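Local coordinates for response regulator protein (Burkholderia pseudomallei, PDB 3RQI) that probably acts as a two-component response regulator that controls transcription, with a receiver domain phosphorylated on an aspartate and a Fis-type helix-turn-helix region, at residues Y88-T93 with N104-K108. Sequence-based numbering, arbitrary orientation.
Sequences YASIAT and NYLAK. With SO4 (sulfate ion), chain E.
Tyr105, on the edge strand of the receiver-domain sheet, reaches with its hydroxyl into the first turn of helix 91-100, making a buried contact, part hydrogen bonding and part apolar packing, within one beta-alpha-beta unit. Two bonds grip the phenol oxygen. The backbone N of Ser90 donates to Tyr105 OH over 3.0 Å at a fairly straight 159°, and Thr93 OG1 lies 2.7 Å from Tyr105 OH in a hydrogen bond whose direction is open. The ring gets there because its CG stands anti to the backbone N (chi1 -179°), which carries the phenol off the strand toward the loop.

Behind this pair, Ser90 OG is hydrogen-bonded to Thr93 OG1 at 2.7 Å, so the three hydroxyls form a hydrogen-bonded chain from the N-cap residue Ser90 through Thr93 to Tyr105, which helps fix the position of the Thr93 side chain. Ala89 supplies the apolar share: its CB sits in the plane of the Tyr105 ring, at the edge, 3.9 Å from CE2, and equally far from Ala107 CB. At the helix start, Ile91 N donates to O2 of a sulfate ion, probably from the crystallisation liquor, over 2.9 Å.

Tyr105 also packs on Ile91 of the second subunit, placing the ring beside the dimer interface. Just past the strand, Lys108 NZ is hydrogen-bonded to the phosphoryl group of phosphorylated Asp58 and forms a salt bridge with Asp14. Tyr105 turned inward and packed on Thr86 at the end of strand 81-86, its hydroxyl held by the following loop and helix start, is consistent with the Tyr-Thr switch of activated CheY-like receivers.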
# COMPACT_ATOMS: atom_id res chain seq x y z
N TYR A 88 6.88 -9.02 4.35
CA TYR A 88 6.58 -9.15 2.94
C TYR A 88 5.73 -7.99 2.42
O TYR A 88 4.66 -8.19 1.86
CB TYR A 88 5.93 -10.49 2.68
CG TYR A 88 6.84 -11.63 3.04
CD1 TYR A 88 7.93 -11.99 2.23
CD2 TYR A 88 6.66 -12.30 4.24
CE1 TYR A 88 8.77 -13.04 2.60
CE2 TYR A 88 7.48 -13.33 4.61
CZ TYR A 88 8.54 -13.71 3.80
OH TYR A 88 9.34 -14.76 4.21
N ALA A 89 6.19 -6.76 2.65
CA ALA A 89 5.33 -5.62 2.38
C ALA A 89 5.14 -5.40 0.88
O ALA A 89 6.08 -5.58 0.09
CB ALA A 89 5.85 -4.36 3.06
N SER A 90 3.91 -5.02 0.51
CA SER A 90 3.60 -4.64 -0.86
C SER A 90 2.39 -3.74 -0.90
O SER A 90 1.49 -3.83 -0.04
CB SER A 90 3.37 -5.87 -1.74
OG SER A 90 2.28 -6.68 -1.28
N ILE A 91 2.35 -2.87 -1.91
CA ILE A 91 1.11 -2.08 -2.10
C ILE A 91 -0.10 -2.97 -2.27
O ILE A 91 -1.16 -2.67 -1.69
CB ILE A 91 1.30 -1.10 -3.27
CG1 ILE A 91 2.37 -0.10 -2.83
CG2 ILE A 91 -0.02 -0.44 -3.63
CD1 ILE A 91 2.77 0.93 -3.89
N ALA A 92 0.01 -4.04 -3.06
CA ALA A 92 -1.16 -4.84 -3.30
C ALA A 92 -1.75 -5.46 -2.03
O ALA A 92 -2.97 -5.43 -1.83
CB ALA A 92 -0.88 -5.94 -4.37
N THR A 93 -0.89 -5.98 -1.16
CA THR A 93 -1.44 -6.55 0.09
C THR A 93 -1.96 -5.48 1.04
O THR A 93 -2.89 -5.75 1.81
CB THR A 93 -0.44 -7.46 0.77
OG1 THR A 93 0.78 -6.76 0.98
CG2 THR A 93 -0.20 -8.67 -0.07
N ASN A 104 -4.35 -0.28 9.75
CA ASN A 104 -3.08 0.25 9.26
C ASN A 104 -2.17 -0.89 8.86
O ASN A 104 -2.52 -2.08 9.01
CB ASN A 104 -2.40 1.14 10.34
CG ASN A 104 -1.55 2.22 9.75
OD1 ASN A 104 -1.33 2.29 8.51
ND2 ASN A 104 -1.04 3.11 10.62
N TYR A 105 -0.99 -0.54 8.35
CA TYR A 105 -0.12 -1.57 7.77
C TYR A 105 1.29 -1.05 7.92
O TYR A 105 1.56 0.11 7.59
CB TYR A 105 -0.52 -1.75 6.30
CG TYR A 105 0.22 -2.78 5.44
CD1 TYR A 105 -0.48 -3.88 4.92
CD2 TYR A 105 1.59 -2.62 5.11
CE1 TYR A 105 0.14 -4.80 4.07
CE2 TYR A 105 2.23 -3.53 4.28
CZ TYR A 105 1.49 -4.61 3.76
OH TYR A 105 2.12 -5.50 2.93
N LEU A 106 2.18 -1.87 8.48
CA LEU A 106 3.60 -1.50 8.66
C LEU A 106 4.54 -2.59 8.20
O LEU A 106 4.29 -3.80 8.42
CB LEU A 106 3.89 -1.25 10.14
CG LEU A 106 3.61 0.08 10.83
CD1 LEU A 106 4.36 -0.05 12.18
CD2 LEU A 106 4.13 1.25 10.00
N ALA A 107 5.60 -2.17 7.52
CA ALA A 107 6.70 -3.10 7.20
C ALA A 107 7.59 -3.40 8.41
O ALA A 107 7.95 -2.48 9.18
CB ALA A 107 7.56 -2.52 6.06
N LYS A 108 7.92 -4.68 8.59
CA LYS A 108 9.04 -5.07 9.44
C LYS A 108 10.37 -4.61 8.77
O LYS A 108 10.48 -4.58 7.53
CB LYS A 108 9.10 -6.58 9.69
CG LYS A 108 7.91 -7.20 10.39
CD LYS A 108 8.10 -8.71 10.49
CE LYS A 108 6.91 -9.39 11.19
NZ LYS A 108 6.99 -10.84 10.90
S SO4 E . 5.44 -3.23 -4.26
O1 SO4 E . 5.90 -3.75 -2.94
O2 SO4 E . 4.01 -3.12 -4.28
O3 SO4 E . 5.71 -4.25 -5.27
O4 SO4 E . 6.16 -1.97 -4.46